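Local coordinates for protein P43 (Trichuris muris, PDB 6QIX) that is a major secreted whipworm protein that tethers to matrix and inhibits interleukin-13 function, at residues P73-C77 with H103-C109; P153-I158 with C167-P173; H186-Y191 with R253-C259; D214-V218 with V248-K252. Residue numbers count along the deposited sequence, not the author numbering.

Interaction 1: P73-C77 with H103-C109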
# COMPACT_ATOMS: atom_id res chain seq x y z
N PRO A 73 -0.13 -14.06 -18.63
CA PRO A 73 -0.24 -12.62 -18.91
C PRO A 73 -1.60 -12.23 -19.48
O PRO A 73 -2.09 -12.85 -20.43
CB PRO A 73 0.90 -12.38 -19.91
CG PRO A 73 1.96 -13.34 -19.52
CD PRO A 73 1.17 -14.61 -19.07
N CYS A 74 -2.19 -11.19 -18.89
CA CYS A 74 -3.58 -10.85 -19.16
C CYS A 74 -3.76 -9.34 -18.91
O CYS A 74 -2.98 -8.69 -18.23
CB CYS A 74 -4.59 -11.74 -18.40
SG CYS A 74 -4.40 -11.73 -16.67
N GLY A 75 -4.85 -8.80 -19.48
CA GLY A 75 -5.48 -7.58 -18.97
C GLY A 75 -4.82 -6.28 -19.32
O GLY A 75 -5.20 -5.24 -18.74
N HIS A 76 -3.88 -6.28 -20.26
CA HIS A 76 -2.98 -5.14 -20.47
C HIS A 76 -2.13 -4.87 -19.21
O HIS A 76 -1.68 -3.74 -18.97
CB HIS A 76 -3.75 -3.89 -20.91
CG HIS A 76 -4.67 -4.12 -22.08
ND1 HIS A 76 -4.35 -3.77 -23.37
CD2 HIS A 76 -5.90 -4.70 -22.15
CE1 HIS A 76 -5.33 -4.12 -24.19
NE2 HIS A 76 -6.28 -4.69 -23.47
N CYS A 77 -1.91 -5.91 -18.39
CA CYS A 77 -1.18 -5.78 -17.13
C CYS A 77 0.29 -6.20 -17.24
O CYS A 77 1.08 -5.90 -16.33
CB CYS A 77 -1.88 -6.59 -16.04
SG CYS A 77 -3.55 -6.01 -15.63
N HIS A 103 0.41 -4.71 -24.87
CA HIS A 103 -1.01 -4.81 -25.18
C HIS A 103 -1.38 -6.06 -25.98
O HIS A 103 -2.58 -6.35 -26.15
CB HIS A 103 -1.44 -3.56 -25.97
CG HIS A 103 -1.34 -2.28 -25.20
ND1 HIS A 103 -2.23 -1.95 -24.20
CD2 HIS A 103 -0.47 -1.25 -25.30
CE1 HIS A 103 -1.92 -0.75 -23.73
NE2 HIS A 103 -0.85 -0.31 -24.37
N ASP A 104 -0.41 -6.83 -26.46
CA ASP A 104 -0.74 -8.11 -27.07
C ASP A 104 -1.46 -9.02 -26.08
O ASP A 104 -2.31 -9.82 -26.47
CB ASP A 104 0.52 -8.80 -27.61
CG ASP A 104 1.06 -8.15 -28.88
OD1 ASP A 104 0.34 -7.36 -29.56
OD2 ASP A 104 2.22 -8.45 -29.21
N HIS A 105 -1.13 -8.93 -24.80
CA HIS A 105 -1.78 -9.80 -23.81
C HIS A 105 -2.95 -9.04 -23.22
O HIS A 105 -2.86 -8.42 -22.16
CB HIS A 105 -0.80 -10.26 -22.77
CG HIS A 105 0.16 -11.26 -23.29
ND1 HIS A 105 1.51 -11.03 -23.34
CD2 HIS A 105 -0.03 -12.49 -23.82
CE1 HIS A 105 2.12 -12.08 -23.85
NE2 HIS A 105 1.21 -12.99 -24.15
N SER A 106 -4.09 -9.15 -23.92
CA SER A 106 -5.22 -8.26 -23.72
C SER A 106 -6.46 -8.95 -23.18
O SER A 106 -7.42 -8.27 -22.80
CB SER A 106 -5.56 -7.59 -25.06
OG SER A 106 -5.69 -8.60 -26.06
N ASP A 107 -6.44 -10.29 -23.08
CA ASP A 107 -7.60 -11.00 -22.54
C ASP A 107 -7.79 -10.61 -21.09
O ASP A 107 -6.83 -10.39 -20.34
CB ASP A 107 -7.43 -12.52 -22.69
CG ASP A 107 -7.44 -13.00 -24.17
OD1 ASP A 107 -7.91 -12.28 -25.09
OD2 ASP A 107 -6.98 -14.15 -24.40
N ILE A 108 -9.05 -10.53 -20.66
CA ILE A 108 -9.30 -10.08 -19.28
C ILE A 108 -8.70 -11.05 -18.26
O ILE A 108 -8.69 -12.27 -18.46
CB ILE A 108 -10.81 -9.86 -19.05
CG1 ILE A 108 -11.04 -9.07 -17.75
CG2 ILE A 108 -11.56 -11.16 -19.03
CD1 ILE A 108 -12.35 -8.32 -17.67
N CYS A 109 -8.16 -10.49 -17.17
CA CYS A 109 -7.62 -11.29 -16.08
C CYS A 109 -8.76 -11.83 -15.23
O CYS A 109 -9.63 -11.08 -14.79
CB CYS A 109 -6.66 -10.46 -15.20
SG CYS A 109 -5.16 -9.95 -16.07
O HOH W 1 -4.10 -12.23 -22.43
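Two imidazoles meet nitrogen to nitrogen here: His76 ND1 and His103 ND1 are 2.9 Å apart in a hydrogen bond, their rings rim to rim with planes at 57°. His76 is brought to this position by a type I' beta turn from Cys74 to Cys77, in which Gly75 and His76 both have positive phi. Gly75 is suited to its place twice over, since a CB would also lie only 2.7 Å from Cys109 SG. The turn and the loop 103-109 belong to a disulfide-rich, largely irregular part of the fold, where Cys74 SG and Cys109 SG are bonded at 2.0 Å and tie the loop before strand 79-85 to the start of strand 109-112. Backbone bonds reinforce the link: His76 N donates to His105 O at 3.0 Å, while Gly75 N makes a weaker, bent bond to Asp107 O at 2.7 Å. At the outer end, Pro73 CB sits over the His105 ring in a CH-pi contact, 3.8 Å from its centroid, and a water joins Pro73 O to Asp107 N.

Interaction 2: P153-I158 with C167-P173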
# COMPACT_ATOMS: atom_id res chain seq x y z
N PRO A 153 1.67 -1.08 -14.14
CA PRO A 153 0.30 -0.86 -14.61
C PRO A 153 -0.73 -1.00 -13.49
O PRO A 153 -0.65 -1.93 -12.67
CB PRO A 153 0.12 -1.94 -15.70
CG PRO A 153 1.50 -2.21 -16.17
CD PRO A 153 2.40 -2.04 -14.97
N LYS A 154 -1.67 -0.06 -13.43
CA LYS A 154 -2.62 0.01 -12.32
C LYS A 154 -3.84 -0.85 -12.58
O LYS A 154 -4.42 -0.84 -13.67
CB LYS A 154 -3.01 1.46 -12.10
CG LYS A 154 -1.83 2.32 -11.60
CD LYS A 154 -2.30 3.65 -11.12
CE LYS A 154 -1.15 4.42 -10.50
NZ LYS A 154 -0.25 4.87 -11.56
N LYS A 155 -4.23 -1.62 -11.57
CA LYS A 155 -5.30 -2.60 -11.76
C LYS A 155 -6.68 -1.98 -11.52
O LYS A 155 -6.85 -1.08 -10.68
CB LYS A 155 -5.11 -3.81 -10.83
CG LYS A 155 -4.11 -4.84 -11.32
CD LYS A 155 -2.74 -4.22 -11.20
CE LYS A 155 -1.62 -5.21 -11.28
NZ LYS A 155 -0.31 -4.54 -11.71
N HIS A 156 -7.64 -2.43 -12.32
CA HIS A 156 -9.06 -2.05 -12.27
C HIS A 156 -9.86 -3.34 -12.30
O HIS A 156 -9.88 -4.04 -13.32
CB HIS A 156 -9.43 -1.15 -13.45
CG HIS A 156 -8.51 0.05 -13.62
ND1 HIS A 156 -8.39 1.04 -12.66
CD2 HIS A 156 -7.67 0.40 -14.62
CE1 HIS A 156 -7.53 1.96 -13.08
NE2 HIS A 156 -7.08 1.59 -14.27
N CYS A 157 -10.51 -3.67 -11.18
CA CYS A 157 -11.17 -4.96 -11.01
C CYS A 157 -12.63 -4.79 -10.68
O CYS A 157 -13.00 -3.88 -9.93
CB CYS A 157 -10.54 -5.79 -9.87
SG CYS A 157 -8.79 -6.09 -10.03
N ILE A 158 -13.46 -5.69 -11.22
CA ILE A 158 -14.85 -5.83 -10.79
C ILE A 158 -15.03 -7.27 -10.36
O ILE A 158 -14.30 -8.17 -10.77
CB ILE A 158 -15.88 -5.45 -11.88
CG1 ILE A 158 -15.76 -6.43 -13.06
CG2 ILE A 158 -15.62 -4.04 -12.34
CD1 ILE A 158 -16.84 -6.25 -14.13
N CYS A 167 -8.43 -5.52 -15.48
CA CYS A 167 -7.72 -4.96 -16.61
C CYS A 167 -6.85 -3.84 -16.03
O CYS A 167 -7.15 -3.33 -14.95
CB CYS A 167 -8.68 -4.37 -17.67
SG CYS A 167 -9.94 -5.43 -18.26
N CYS A 168 -5.80 -3.42 -16.75
CA CYS A 168 -4.89 -2.41 -16.22
C CYS A 168 -4.81 -1.13 -17.05
O CYS A 168 -5.09 -1.13 -18.26
CB CYS A 168 -3.45 -2.97 -16.10
SG CYS A 168 -3.22 -4.15 -14.78
N GLY A 169 -4.43 -0.06 -16.36
CA GLY A 169 -4.06 1.20 -17.02
C GLY A 169 -5.23 1.86 -17.71
O GLY A 169 -6.24 2.15 -17.07
N ASP A 170 -5.09 2.19 -19.01
CA ASP A 170 -6.17 2.81 -19.77
C ASP A 170 -7.35 1.86 -20.05
O ASP A 170 -8.36 2.30 -20.63
CB ASP A 170 -5.62 3.32 -21.11
CG ASP A 170 -4.53 4.38 -20.95
OD1 ASP A 170 -4.46 5.09 -19.93
OD2 ASP A 170 -3.73 4.52 -21.91
N TYR A 171 -7.22 0.57 -19.73
CA TYR A 171 -8.25 -0.42 -19.97
C TYR A 171 -8.95 -0.77 -18.66
O TYR A 171 -8.30 -0.86 -17.61
CB TYR A 171 -7.65 -1.69 -20.64
CG TYR A 171 -7.27 -1.41 -22.08
CD1 TYR A 171 -8.14 -1.71 -23.12
CD2 TYR A 171 -6.06 -0.83 -22.39
CE1 TYR A 171 -7.81 -1.41 -24.40
CE2 TYR A 171 -5.74 -0.54 -23.69
CZ TYR A 171 -6.61 -0.83 -24.68
OH TYR A 171 -6.31 -0.57 -26.01
N GLU A 172 -10.27 -1.00 -18.76
CA GLU A 172 -11.11 -1.38 -17.64
C GLU A 172 -12.07 -2.48 -18.08
O GLU A 172 -12.37 -2.59 -19.27
CB GLU A 172 -11.93 -0.16 -17.14
CG GLU A 172 -11.01 1.01 -16.73
CD GLU A 172 -11.71 2.25 -16.21
OE1 GLU A 172 -12.97 2.24 -16.10
OE2 GLU A 172 -10.97 3.25 -15.89
N PRO A 173 -12.56 -3.28 -17.15
CA PRO A 173 -13.52 -4.33 -17.55
C PRO A 173 -14.76 -3.70 -18.16
O PRO A 173 -15.21 -2.63 -17.72
CB PRO A 173 -13.83 -5.05 -16.25
CG PRO A 173 -12.63 -4.70 -15.34
CD PRO A 173 -12.33 -3.29 -15.71
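Residues 154-156 run antiparallel to 167-169, at the open end of the hairpin formed by strands 155-160 and 163-168. His156 and Cys167 form a hydrogen-bonded pair, with His156 N to Cys167 O at 2.8 Å and Cys167 N to His156 O at 3.0 Å. The next pair, Lys155 with Cys168, is non-hydrogen-bonded, and Gly169 N then donates to Lys154 O at 2.8 Å. Beyond it the chain reverses in a type II' turn from Cys168 to Tyr171; Gly169 supplies the positive phi this turn needs at its second position and brings residues 171-173 back past the side chain of His156. On the face shared by His156 and Cys167, the His156 ring meets the turn edge-on: NE2 makes a weak hydrogen bond to Gly169 O at 3.0 Å, and CD2 lies 3.3 Å from Tyr171 O. Further along, Ile158 CD1 packs on Pro173 CB at 3.9 Å. On the face of Lys155 and Cys168, Lys155 CD approaches Cys168 SG to 3.6 Å while Lys155 NZ folds back to Pro153 O at 2.8 Å and also reaches Tyr37. Strand 163-168 is central in a three-stranded sheet, flanked by 155-160 and 109-112; disulfides join Cys167 to Cys180 of strand 180-181 and Cys168 to Cys77, and His315, at the start of helix 315-325, meets the His156 ring.

Interaction 3: H186-Y191 with R253-C259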
# COMPACT_ATOMS: atom_id res chain seq x y z
N HIS A 186 -10.56 9.80 -18.61
CA HIS A 186 -11.29 10.43 -17.50
C HIS A 186 -10.94 11.90 -17.32
O HIS A 186 -11.76 12.65 -16.77
CB HIS A 186 -11.06 9.70 -16.18
CG HIS A 186 -11.43 8.26 -16.21
ND1 HIS A 186 -12.68 7.82 -16.59
CD2 HIS A 186 -10.71 7.15 -15.93
CE1 HIS A 186 -12.71 6.50 -16.57
NE2 HIS A 186 -11.52 6.07 -16.16
N ASP A 187 -9.77 12.34 -17.80
CA ASP A 187 -9.38 13.77 -17.76
C ASP A 187 -9.64 14.40 -16.39
O ASP A 187 -10.38 15.39 -16.23
CB ASP A 187 -10.09 14.52 -18.88
CG ASP A 187 -9.67 15.94 -18.96
OD1 ASP A 187 -8.48 16.22 -18.73
OD2 ASP A 187 -10.56 16.77 -19.26
N CYS A 188 -9.00 13.82 -15.39
CA CYS A 188 -9.23 14.21 -14.02
C CYS A 188 -8.70 15.61 -13.77
O CYS A 188 -7.73 16.04 -14.39
CB CYS A 188 -8.53 13.26 -13.05
SG CYS A 188 -9.19 11.58 -13.16
N PRO A 189 -9.34 16.34 -12.86
CA PRO A 189 -8.86 17.68 -12.52
C PRO A 189 -7.48 17.64 -11.87
O PRO A 189 -7.08 16.66 -11.26
CB PRO A 189 -9.92 18.19 -11.54
CG PRO A 189 -11.05 17.34 -11.66
CD PRO A 189 -10.57 16.00 -12.14
N ALA A 190 -6.77 18.77 -11.97
CA ALA A 190 -5.42 18.82 -11.45
C ALA A 190 -5.38 18.89 -9.92
O ALA A 190 -6.18 19.60 -9.29
CB ALA A 190 -4.69 20.05 -12.01
N TYR A 191 -4.43 18.15 -9.35
CA TYR A 191 -4.21 18.23 -7.90
C TYR A 191 -3.69 19.62 -7.55
O TYR A 191 -2.94 20.24 -8.32
CB TYR A 191 -3.18 17.20 -7.44
CG TYR A 191 -3.65 15.76 -7.45
CD1 TYR A 191 -4.55 15.30 -6.49
CD2 TYR A 191 -3.20 14.87 -8.40
CE1 TYR A 191 -4.99 13.99 -6.49
CE2 TYR A 191 -3.60 13.55 -8.37
CZ TYR A 191 -4.51 13.12 -7.42
OH TYR A 191 -4.92 11.79 -7.39
N ARG A 253 -7.83 16.95 -5.35
CA ARG A 253 -8.32 17.50 -6.61
C ARG A 253 -9.84 17.51 -6.56
O ARG A 253 -10.48 16.84 -5.74
CB ARG A 253 -7.78 16.70 -7.80
CG ARG A 253 -8.28 15.28 -7.83
CD ARG A 253 -7.61 14.51 -8.97
NE ARG A 253 -7.96 13.08 -8.89
CZ ARG A 253 -7.39 12.12 -9.61
NH1 ARG A 253 -6.43 12.42 -10.50
NH2 ARG A 253 -7.80 10.87 -9.43
N ASP A 254 -10.44 18.31 -7.46
CA ASP A 254 -11.89 18.40 -7.48
C ASP A 254 -12.54 17.07 -7.87
O ASP A 254 -11.95 16.25 -8.58
CB ASP A 254 -12.34 19.47 -8.50
CG ASP A 254 -12.36 20.86 -7.92
OD1 ASP A 254 -12.06 21.00 -6.70
OD2 ASP A 254 -12.69 21.80 -8.71
N LYS A 255 -13.78 16.89 -7.45
CA LYS A 255 -14.48 15.66 -7.79
C LYS A 255 -14.78 15.65 -9.28
O LYS A 255 -14.92 16.70 -9.92
CB LYS A 255 -15.77 15.51 -6.98
CG LYS A 255 -15.52 15.06 -5.52
CD LYS A 255 -16.82 14.82 -4.75
CE LYS A 255 -16.87 15.69 -3.49
NZ LYS A 255 -16.69 17.15 -3.78
N LYS A 256 -14.87 14.44 -9.82
CA LYS A 256 -15.20 14.21 -11.21
C LYS A 256 -15.43 12.71 -11.36
O LYS A 256 -14.68 11.92 -10.79
CB LYS A 256 -14.09 14.68 -12.16
CG LYS A 256 -14.59 14.77 -13.63
CD LYS A 256 -13.49 15.22 -14.56
CE LYS A 256 -13.94 15.14 -16.02
NZ LYS A 256 -12.96 15.80 -16.91
N ASP A 257 -16.46 12.33 -12.11
CA ASP A 257 -16.72 10.90 -12.21
C ASP A 257 -15.48 10.18 -12.75
O ASP A 257 -14.82 10.66 -13.68
CB ASP A 257 -17.91 10.62 -13.12
CG ASP A 257 -18.30 9.15 -13.13
OD1 ASP A 257 -18.45 8.56 -12.03
OD2 ASP A 257 -18.45 8.57 -14.24
N GLY A 258 -15.16 9.03 -12.15
CA GLY A 258 -14.02 8.24 -12.54
C GLY A 258 -12.74 8.66 -11.86
O GLY A 258 -11.70 8.03 -12.08
N CYS A 259 -12.80 9.68 -11.00
CA CYS A 259 -11.59 10.27 -10.43
C CYS A 259 -11.76 10.42 -8.93
O CYS A 259 -12.55 11.25 -8.48
CB CYS A 259 -11.32 11.66 -11.03
SG CYS A 259 -11.22 11.75 -12.85
O HOH W 2 -14.31 11.80 -16.07
O HOH W 3 -5.14 14.61 -11.70
O HOH W 4 -8.61 20.39 -8.86
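Arg253 lays its aliphatic chain across the Tyr191 ring, CD standing 3.9 Å from the ring centroid and 20° off its normal, a CH-pi contact. The guanidinium beyond is sandwiched: Tyr191 OH lies over one face, 3.3 Å from Arg253 CZ, and Cys188 CB lies over the opposite face, 3.4 Å from Arg253 NH1. Its NE is held by Phe260 O, so the group is fixed from its own loop, while a water joins NH1 to Pro189 O. Nearby, Pro189 packs against Asp254 and Lys256, with Pro189 CG 3.4 Å from Asp254 O and Pro189 CD 3.8 Å from Lys256 CB. The Cys188 SG to Cys259 SG disulfide, 2.1 Å long, ties the segment leading into the second half of the chain to the connection between strands 246-252 and 262-268. Cysteine spacing and pairing suggest that it repeats Cys22-Cys92 of the first half. Cys259 closes a type II turn begun at Lys256, and Gly258 takes its third position with positive phi; a CB there would come 2.8 Å from His186 ND1. Lys256 extends to the facing backbone, where NZ donates to Asp187 O at 2.7 Å and weakly to His186 O at 3.4 Å, with a long salt bridge from NZ to Asp187 OD2 at 3.5 Å. Another water bridges His186 O and Asp257 O.

Interaction 4: D214-V218 with V248-K252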
# COMPACT_ATOMS: atom_id res chain seq x y z
N ASP A 214 -9.63 17.22 8.97
CA ASP A 214 -9.17 18.58 9.24
C ASP A 214 -7.91 18.91 8.45
O ASP A 214 -7.80 19.98 7.84
CB ASP A 214 -8.94 18.75 10.74
CG ASP A 214 -8.49 20.16 11.10
OD1 ASP A 214 -9.27 21.11 10.92
OD2 ASP A 214 -7.35 20.29 11.59
N HIS A 215 -6.94 18.00 8.43
CA HIS A 215 -5.67 18.29 7.78
C HIS A 215 -5.81 18.38 6.28
O HIS A 215 -5.12 19.19 5.62
CB HIS A 215 -4.67 17.19 8.12
CG HIS A 215 -3.29 17.50 7.67
ND1 HIS A 215 -2.56 18.54 8.20
CD2 HIS A 215 -2.49 16.92 6.75
CE1 HIS A 215 -1.37 18.58 7.65
NE2 HIS A 215 -1.28 17.58 6.80
N CYS A 216 -6.73 17.60 5.72
CA CYS A 216 -6.88 17.51 4.28
C CYS A 216 -8.00 18.38 3.79
O CYS A 216 -8.22 18.45 2.58
CB CYS A 216 -7.10 16.05 3.87
SG CYS A 216 -5.70 14.96 4.24
N HIS A 217 -8.71 19.04 4.70
CA HIS A 217 -9.78 19.97 4.35
C HIS A 217 -10.85 19.30 3.48
O HIS A 217 -11.30 19.85 2.45
CB HIS A 217 -9.19 21.20 3.67
CG HIS A 217 -8.19 21.91 4.51
ND1 HIS A 217 -8.55 22.71 5.57
CD2 HIS A 217 -6.83 21.92 4.48
CE1 HIS A 217 -7.47 23.19 6.15
NE2 HIS A 217 -6.41 22.75 5.49
N VAL A 218 -11.33 18.15 3.97
CA VAL A 218 -12.38 17.39 3.31
C VAL A 218 -13.52 17.15 4.28
O VAL A 218 -13.40 17.38 5.48
CB VAL A 218 -11.88 16.05 2.76
CG1 VAL A 218 -10.81 16.30 1.75
CG2 VAL A 218 -11.36 15.17 3.87
N VAL A 248 0.43 12.23 8.13
CA VAL A 248 -0.18 12.15 6.81
C VAL A 248 0.13 13.41 6.00
O VAL A 248 0.27 14.52 6.53
CB VAL A 248 -1.70 11.91 6.87
CG1 VAL A 248 -2.08 10.56 7.59
CG2 VAL A 248 -2.37 13.05 7.57
N LYS A 249 0.16 13.20 4.69
CA LYS A 249 0.30 14.28 3.70
C LYS A 249 -0.75 14.07 2.62
O LYS A 249 -0.93 12.94 2.16
CB LYS A 249 1.69 14.25 3.08
CG LYS A 249 1.96 15.33 2.08
CD LYS A 249 3.41 15.32 1.63
CE LYS A 249 4.33 15.88 2.70
NZ LYS A 249 5.59 16.44 2.17
N CYS A 250 -1.44 15.14 2.26
CA CYS A 250 -2.64 15.08 1.41
C CYS A 250 -2.33 15.73 0.08
O CYS A 250 -1.68 16.77 0.05
CB CYS A 250 -3.84 15.91 1.98
SG CYS A 250 -4.01 15.99 3.71
N MET A 251 -2.89 15.15 -1.00
CA MET A 251 -3.03 15.83 -2.29
C MET A 251 -4.48 15.70 -2.71
O MET A 251 -5.02 14.60 -2.72
CB MET A 251 -2.11 15.22 -3.32
CG MET A 251 -0.69 15.74 -3.22
SD MET A 251 0.26 14.95 -4.49
CE MET A 251 -0.60 15.49 -5.95
N LYS A 252 -5.08 16.83 -3.08
CA LYS A 252 -6.52 16.88 -3.33
C LYS A 252 -6.81 17.49 -4.69
O LYS A 252 -6.13 18.43 -5.12
CB LYS A 252 -7.23 17.69 -2.23
CG LYS A 252 -8.76 17.72 -2.38
CD LYS A 252 -9.45 18.45 -1.20
CE LYS A 252 -10.71 19.19 -1.65
NZ LYS A 252 -11.82 19.09 -0.64
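A disulfide between the C-terminal end of helix 205-216 and strand 246-252 makes this a covalent helix-to-strand contact. Cys216 SG and Cys250 SG are 2.0 Å apart with chi3 of -78°, and the pair recurs in the first half of the chain as Cys50-Cys83, consistent with an internal repeat. Strand 246-252 turns Val248, Cys250 and Lys252 toward the helix end, while Lys249 and Met251 point away; Lys249 makes a cation-pi contact with Trp197. The disulfide is further enclosed by Leu262 and Leu264 of the partner strand 262-268. His215 leans along the strand: CD2 lies 3.5 Å from Cys250 SG and 4.0 Å from Val248 CG2, and its NE2 is hydrogen-bonded to Glu196 O. After the helix, His217 adopts positive phi; residues 215-218 run in roughly the direction of 248-252, 37° apart, and Val218 CG1 lies 3.8 Å from Lys252 NZ. In the conformer given, Lys252 NZ donates a hydrogen bond to His217 O at 3.2 Å.

The four contacts form a chain of neighbours across the molecule. Interactions 1 and 2, with centres 10 Å apart, are joined covalently by Cys77 SG to Cys168 SG at 2.1 Å, and Gly75 O lies 2.8 Å from Cys168 N in a probable hydrogen bond. Interaction 2 reaches interaction 3 through Glu172 OE2 and His186 NE2, 2.9 Å apart, a polar link between the two halves of the chain. Interaction 4 is nested within the loop closed by interaction 3; their centres are 16 Å apart, and Tyr191 CG packs on Met251 CE at 3.4 Å. Interactions 1 and 4, the extremes, have centres about 35 Å apart and do not touch.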